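Local coordinates for protein lysine/ornithine decarboxylase (Vibrio vulnificus, PDB 2PLJ) that catalyses the decarboxylation of lysine and ornithine, which gives cadaverine and putrescine, with the help of a pyridoxal phosphate cofactor, at residues Q67-R70 with A71-A75; L88-P91 with V92-R95; V112-V115 with A116-V120. All blocks are in the same frame, centred on the assembly; numbering follows the deposited sequence.

Contact 1: residues Q67-R70 with A71-A75; sequences QQYR and ALKNA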
loop_
_atom_site.group_PDB
_atom_site.type_symbol
_atom_site.label_atom_id
_atom_site.label_comp_id
_atom_site.label_asym_id
_atom_site.label_seq_id
_atom_site.Cartn_x
_atom_site.Cartn_y
_atom_site.Cartn_z
ATOM N N GLN A 67 14.355 18.550 -16.794
ATOM C CA GLN A 67 13.915 19.921 -16.454
ATOM C C GLN A 67 13.962 20.199 -14.957
ATOM O O GLN A 67 14.442 21.264 -14.508
ATOM C CB GLN A 67 12.481 20.130 -16.929
ATOM C CG GLN A 67 12.403 20.363 -18.426
ATOM C CD GLN A 67 10.988 20.203 -18.954
ATOM O OE1 GLN A 67 10.005 20.504 -18.247
ATOM N NE2 GLN A 67 10.873 19.737 -20.200
ATOM N N GLN A 68 13.396 19.268 -14.190
ATOM C CA GLN A 68 13.337 19.427 -12.740
ATOM C C GLN A 68 14.751 19.437 -12.121
ATOM O O GLN A 68 15.077 20.319 -11.311
ATOM C CB GLN A 68 12.430 18.352 -12.118
ATOM C CG GLN A 68 10.982 18.478 -12.489
ATOM C CD GLN A 68 10.415 19.832 -12.086
ATOM O OE1 GLN A 68 10.191 20.707 -12.942
ATOM N NE2 GLN A 68 10.217 20.031 -10.797
ATOM N N TYR A 69 15.585 18.482 -12.531
ATOM C CA TYR A 69 16.974 18.441 -12.043
ATOM C C TYR A 69 17.686 19.768 -12.342
ATOM O O TYR A 69 18.316 20.370 -11.462
ATOM C CB TYR A 69 17.747 17.296 -12.687
ATOM C CG TYR A 69 19.182 17.238 -12.221
ATOM C CD1 TYR A 69 19.513 16.619 -11.018
ATOM C CD2 TYR A 69 20.211 17.780 -12.998
ATOM C CE1 TYR A 69 20.852 16.589 -10.568
ATOM C CE2 TYR A 69 21.556 17.739 -12.552
ATOM C CZ TYR A 69 21.851 17.135 -11.350
ATOM O OH TYR A 69 23.173 17.095 -10.914
ATOM N N ARG A 70 17.565 20.224 -13.586
ATOM C CA ARG A 70 18.224 21.468 -14.014
ATOM C C ARG A 70 17.718 22.681 -13.240
ATOM O O ARG A 70 18.508 23.532 -12.857
ATOM C CB ARG A 70 18.048 21.650 -15.508
ATOM C CG ARG A 70 18.786 20.563 -16.284
ATOM C CD ARG A 70 18.529 20.713 -17.805
ATOM N NE ARG A 70 19.104 19.585 -18.549
ATOM C CZ ARG A 70 18.955 19.392 -19.858
ATOM N NH1 ARG A 70 18.254 20.251 -20.601
ATOM N NH2 ARG A 70 19.529 18.347 -20.440
ATOM N N ALA A 71 16.405 22.729 -12.995
ATOM C CA ALA A 71 15.796 23.836 -12.247
ATOM C C ALA A 71 16.326 23.871 -10.812
ATOM O O ALA A 71 16.651 24.946 -10.291
ATOM C CB ALA A 71 14.290 23.743 -12.271
ATOM N N LEU A 72 16.436 22.696 -10.176
ATOM C CA LEU A 72 16.955 22.636 -8.805
ATOM C C LEU A 72 18.449 23.008 -8.734
ATOM O O LEU A 72 18.861 23.759 -7.829
ATOM C CB LEU A 72 16.698 21.266 -8.173
ATOM C CG LEU A 72 17.037 21.188 -6.666
ATOM C CD1 LEU A 72 16.295 22.231 -5.834
ATOM C CD2 LEU A 72 16.700 19.802 -6.166
ATOM N N LYS A 73 19.240 22.469 -9.671
ATOM C CA LYS A 73 20.666 22.817 -9.796
ATOM C C LYS A 73 20.826 24.332 -9.913
ATOM O O LYS A 73 21.687 24.942 -9.243
ATOM C CB LYS A 73 21.276 22.105 -11.008
ATOM C CG LYS A 73 22.779 22.227 -11.075
ATOM C CD LYS A 73 23.340 21.462 -12.267
ATOM C CE LYS A 73 24.864 21.518 -12.257
ATOM N NZ LYS A 73 25.399 20.851 -13.480
ATOM N N ASN A 74 19.977 24.965 -10.715
ATOM C CA ASN A 74 20.079 26.405 -10.882
ATOM C C ASN A 74 19.637 27.186 -9.637
ATOM O O ASN A 74 20.173 28.268 -9.346
ATOM C CB ASN A 74 19.365 26.872 -12.157
ATOM C CG ASN A 74 20.020 28.120 -12.740
ATOM O OD1 ASN A 74 19.784 29.237 -12.271
ATOM N ND2 ASN A 74 20.913 27.924 -13.715
ATOM N N ALA A 75 18.688 26.618 -8.894
ATOM C CA ALA A 75 18.165 27.206 -7.650
ATOM C C ALA A 75 19.148 27.046 -6.469
ATOM O O ALA A 75 19.170 27.874 -5.538
ATOM C CB ALA A 75 16.807 26.587 -7.295
HETATM O O HOH W 1 24.889 18.150 -12.736
#
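Tyr69 and Lys73, one turn apart on the last part of helix 62-75, touch once through carbon and are joined at their polar ends by a water. The apolar part is light: CD of Lys73 comes to 4.1 Å from CE2 of Tyr69, and the alkyl chain passes the ring at a slant. With CG anti to the backbone N in both (chi1 179° for Tyr69, -171° for Lys73), the extended lysine is carried past the ring to NZ, which ends within one water of the phenol hydroxyl.

That water lies in the ring plane at the edge of Tyr69, 2.7 Å from OH, and accepts a hydrogen bond from NZ of Lys73 at 2.8 Å. Hydroxyl and ammonium are thus coupled through one water without touching.

Four main-chain bonds, each from residue i+4 to residue i, hold the turns. The bond from Lys73 N to Tyr69 O (2.9 Å) is nearly straight, at 172°, and ties together the same two residues that share the water. Ala71, Leu72 and Asn74 make the corresponding bonds to Gln67, Gln68 and Arg70, less straight. Ala71 CB rests 3.3 Å from Gln67 O, the close fit of a methyl group against the preceding turn.

Other charged and polar ends turn to different elements: Arg70 NE forms a salt bridge with Glu100, and Gln68 NE2 donates to the carbonyl of Phe294. Tyr69 and Leu72, both buried, pack on Leu81 of strand 79-84. The arrangement is that of an amphipathic alpha-helix lying against strand 79-84 of the parallel sheet of the beta/alpha barrel, with Arg70, Lys73 and Asn74 on its exposed side.

Contact 2: residues L88-P91 with V92-R95; sequences LPHP and VVVR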
loop_
_atom_site.group_PDB
_atom_site.type_symbol
_atom_site.label_atom_id
_atom_site.label_comp_id
_atom_site.label_asym_id
_atom_site.label_seq_id
_atom_site.Cartn_x
_atom_site.Cartn_y
_atom_site.Cartn_z
ATOM N N LEU A 88 10.486 7.218 -6.458
ATOM C CA LEU A 88 10.321 6.652 -7.823
ATOM C C LEU A 88 11.645 5.966 -8.183
ATOM O O LEU A 88 12.511 6.582 -8.781
ATOM C CB LEU A 88 9.930 7.728 -8.860
ATOM C CG LEU A 88 9.701 7.141 -10.258
ATOM C CD1 LEU A 88 8.602 6.020 -10.225
ATOM C CD2 LEU A 88 9.367 8.250 -11.269
ATOM N N PRO A 89 11.823 4.717 -7.712
ATOM C CA PRO A 89 13.078 3.980 -7.906
ATOM C C PRO A 89 13.101 3.302 -9.264
ATOM O O PRO A 89 13.092 2.057 -9.353
ATOM C CB PRO A 89 13.030 2.949 -6.769
ATOM C CG PRO A 89 11.558 2.601 -6.637
ATOM C CD PRO A 89 10.861 3.949 -6.879
ATOM N N HIS A 90 13.095 4.105 -10.327
ATOM C CA HIS A 90 12.855 3.580 -11.672
ATOM C C HIS A 90 14.169 3.595 -12.448
ATOM O O HIS A 90 14.846 4.615 -12.514
ATOM C CB HIS A 90 11.799 4.427 -12.369
ATOM C CG HIS A 90 11.303 3.844 -13.653
ATOM N ND1 HIS A 90 12.134 3.613 -14.729
ATOM C CD2 HIS A 90 10.058 3.484 -14.045
ATOM C CE1 HIS A 90 11.429 3.088 -15.720
ATOM N NE2 HIS A 90 10.162 3.005 -15.334
ATOM N N PRO A 91 14.533 2.460 -13.057
ATOM C CA PRO A 91 15.852 2.389 -13.727
ATOM C C PRO A 91 16.039 3.464 -14.827
ATOM O O PRO A 91 17.150 3.978 -14.996
ATOM C CB PRO A 91 15.881 0.991 -14.357
ATOM C CG PRO A 91 14.620 0.321 -13.971
ATOM C CD PRO A 91 13.748 1.214 -13.149
ATOM N N VAL A 92 14.970 3.796 -15.538
ATOM C CA VAL A 92 15.060 4.855 -16.565
ATOM C C VAL A 92 15.323 6.233 -15.937
ATOM O O VAL A 92 16.129 7.010 -16.446
ATOM C CB VAL A 92 13.827 4.887 -17.452
ATOM C CG1 VAL A 92 13.881 6.127 -18.376
ATOM C CG2 VAL A 92 13.803 3.627 -18.325
ATOM N N VAL A 93 14.701 6.484 -14.794
ATOM C CA VAL A 93 14.960 7.731 -14.054
ATOM C C VAL A 93 16.446 7.784 -13.607
ATOM O O VAL A 93 17.125 8.826 -13.729
ATOM C CB VAL A 93 13.977 7.895 -12.870
ATOM C CG1 VAL A 93 14.422 9.085 -11.982
ATOM C CG2 VAL A 93 12.509 8.068 -13.410
ATOM N N VAL A 94 16.931 6.664 -13.067
ATOM C CA VAL A 94 18.334 6.558 -12.658
ATOM C C VAL A 94 19.282 6.836 -13.838
ATOM O O VAL A 94 20.217 7.664 -13.726
ATOM C CB VAL A 94 18.622 5.176 -11.997
ATOM C CG1 VAL A 94 20.106 5.008 -11.710
ATOM C CG2 VAL A 94 17.844 5.075 -10.676
ATOM N N ARG A 95 19.062 6.134 -14.964
ATOM C CA ARG A 95 19.902 6.348 -16.157
ATOM C C ARG A 95 19.863 7.805 -16.645
ATOM O O ARG A 95 20.921 8.394 -16.971
ATOM C CB ARG A 95 19.503 5.419 -17.312
ATOM C CG ARG A 95 19.860 3.961 -17.065
ATOM C CD ARG A 95 19.953 3.204 -18.400
ATOM N NE ARG A 95 18.699 3.265 -19.152
ATOM C CZ ARG A 95 17.746 2.336 -19.104
ATOM N NH1 ARG A 95 17.899 1.269 -18.310
ATOM N NH2 ARG A 95 16.647 2.466 -19.858
#
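His90 sets its ring beside the first turn of helix 91-100 and accepts a hydrogen bond from Val92 N through ND1, at 3.0 Å. The donor lies in the imidazole plane, only 1° out of it, although the N-H is bent to 143°. CG of His90 stands anti to the backbone N (chi1 -170°), which swings the ring alongside Val92. The two side chains point the same way, and CE1 of His90 comes within 3.6 Å of Val92 CG2. This is an N-cap: the ring accepts an amide of the first turn, and the backbone O of His90 accepts Val94 N at 3.0 Å. Pro91, which has no N-H to offer, opens the helix, just after Pro89 has made an inverse gamma turn.

The tight side faces inward. Leu88 and Val93 cross at about a right angle, CD2 against CG2 at 3.8 Å, while CB of His90 sits against the same valine methyl. Val93 packs further on Ile65 of helix 62-75, and Val92 on Ala406 of strand 403-407. The other ring nitrogen of His90, NE2, is hydrogen-bonded to Ser24 OG, so both nitrogens have partners and the ring's rotation is fixed.

Pro91 and Arg95, both partly exposed, form the solvent side. Pro91 O accepts the helical bond from Arg95 N at 2.9 Å, and CB and CG of the arginine stay close to it. Only the guanidinium packs loosely: bent back at chi3, it has Pro91 O 4.1 Å above one face, offset toward the rim. Arg95 forms salt bridges with Glu409 through NE and with Glu118 through NH1.

Contact 3: residues V112-V115 with A116-V120; sequences VELV and ASEGV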
loop_
_atom_site.group_PDB
_atom_site.type_symbol
_atom_site.label_atom_id
_atom_site.label_comp_id
_atom_site.label_asym_id
_atom_site.label_seq_id
_atom_site.Cartn_x
_atom_site.Cartn_y
_atom_site.Cartn_z
ATOM N N VAL A 112 20.597 -0.077 -3.696
ATOM C CA VAL A 112 21.997 -0.328 -4.074
ATOM C C VAL A 112 22.022 -1.182 -5.357
ATOM O O VAL A 112 22.729 -0.860 -6.344
ATOM C CB VAL A 112 22.755 -1.042 -2.918
ATOM C CG1 VAL A 112 24.130 -1.595 -3.417
ATOM C CG2 VAL A 112 22.967 -0.095 -1.756
ATOM N N GLU A 113 21.242 -2.261 -5.344
ATOM C CA GLU A 113 21.246 -3.201 -6.475
ATOM C C GLU A 113 20.766 -2.529 -7.776
ATOM O O GLU A 113 21.304 -2.820 -8.875
ATOM C CB GLU A 113 20.420 -4.427 -6.096
ATOM C CG GLU A 113 21.174 -5.303 -5.077
ATOM C CD GLU A 113 20.404 -6.544 -4.594
ATOM O OE1 GLU A 113 19.196 -6.666 -4.879
ATOM O OE2 GLU A 113 21.036 -7.375 -3.902
ATOM N N LEU A 114 19.756 -1.664 -7.646
ATOM C CA LEU A 114 19.213 -0.948 -8.803
ATOM C C LEU A 114 20.309 -0.054 -9.413
ATOM O O LEU A 114 20.607 -0.174 -10.606
ATOM C CB LEU A 114 17.968 -0.133 -8.438
ATOM C CG LEU A 114 17.437 0.697 -9.622
ATOM C CD1 LEU A 114 17.182 -0.131 -10.867
ATOM C CD2 LEU A 114 16.161 1.374 -9.115
ATOM N N VAL A 115 20.937 0.807 -8.599
ATOM C CA VAL A 115 21.979 1.693 -9.177
ATOM C C VAL A 115 23.167 0.898 -9.725
ATOM O O VAL A 115 23.743 1.272 -10.774
ATOM C CB VAL A 115 22.401 2.853 -8.233
ATOM C CG1 VAL A 115 21.149 3.688 -7.872
ATOM C CG2 VAL A 115 23.089 2.317 -6.956
ATOM N N ALA A 116 23.551 -0.179 -9.027
ATOM C CA ALA A 116 24.644 -1.031 -9.481
ATOM C C ALA A 116 24.318 -1.592 -10.887
ATOM O O ALA A 116 25.192 -1.583 -11.787
ATOM C CB ALA A 116 24.877 -2.139 -8.490
ATOM N N SER A 117 23.074 -2.045 -11.080
ATOM C CA SER A 117 22.685 -2.658 -12.367
ATOM C C SER A 117 22.647 -1.648 -13.517
ATOM O O SER A 117 22.713 -2.043 -14.689
ATOM C CB SER A 117 21.317 -3.354 -12.265
ATOM O OG SER A 117 20.271 -2.408 -12.099
ATOM N N GLU A 118 22.494 -0.363 -13.194
ATOM C CA GLU A 118 22.467 0.708 -14.215
ATOM C C GLU A 118 23.819 1.399 -14.427
ATOM O O GLU A 118 23.910 2.427 -15.117
ATOM C CB GLU A 118 21.342 1.717 -13.933
ATOM C CG GLU A 118 19.953 1.073 -13.972
ATOM C CD GLU A 118 19.623 0.365 -15.300
ATOM O OE1 GLU A 118 20.136 0.762 -16.381
ATOM O OE2 GLU A 118 18.856 -0.616 -15.267
ATOM N N GLY A 119 24.861 0.825 -13.830
ATOM C CA GLY A 119 26.210 1.305 -14.005
ATOM C C GLY A 119 26.566 2.605 -13.312
ATOM O O GLY A 119 27.541 3.283 -13.705
ATOM N N VAL A 120 25.831 2.918 -12.252
ATOM C CA VAL A 120 26.157 4.084 -11.438
ATOM C C VAL A 120 27.439 3.778 -10.649
ATOM O O VAL A 120 27.488 2.781 -9.919
ATOM C CB VAL A 120 25.025 4.441 -10.470
ATOM C CG1 VAL A 120 25.461 5.599 -9.522
ATOM C CG2 VAL A 120 23.730 4.796 -11.250
#
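Ser117 and Leu114 meet where helix 109-117 ends. Followed outward, the serine side chain begins with CB, 3.4 Å from Glu113 O, the carbonyl that also accepts Ser117 N. Its hydroxyl sits between the backbone N and the carbonyl carbon (chi1 69°), which turns OG back along the helix to donate to Leu114 O at 2.7 Å. The approach is well off the line of the carbonyl, with a C=O...OG angle of 126°. OG also lies near Glu113 O, at 3.4 Å, and comes to 4.0 Å from Leu114 CD1. Leu114 O is held twice, since Glu118 N bonds to it at 3.2 Å.

Beyond this point the chain closes in a Schellman motif. Val120 N reaches back to Val115 O at 3.0 Å, Gly119 N bonds to Ala116 O, and Gly119, with its positive phi of 73°, is the C-prime residue. The reversal brings Val120 onto Val115, their CB atoms 3.8 Å apart, so an apolar contact accompanies the capping bond.

Helix 109-117 links strands 103-106 and 125-127 in a beta-alpha-beta unit. Val115 packs on Leu106 and on Tyr143 of helix 134-143, while Val120 lies against Phe104 of strand 103-106 and Leu98 of helix 91-100. Leu114 faces Pro91 and also touches Phe398 of the second subunit, placing this helix end beside the dimer interface.

The three contacts follow one another along the beta/alpha barrel: contact 1 in the last turns of helix 62-75, contact 2 at the start of helix 91-100, contact 3 at the close of helix 109-117. Contact 2 is the most inward, with four buried residues and none exposed; contacts 1 and 3 mix buried residues with four and three exposed ones. Contact 1, whose side chains are linked through water, touches neither of the others; its centre is about 17 Å from that of contact 2. Contacts 2 and 3 meet through the Arg95-Glu118 salt bridge and Val94 packed on Val120: the start of helix 91-100, capped by a histidine ring, lies beside the glycine-terminated end of helix 109-117.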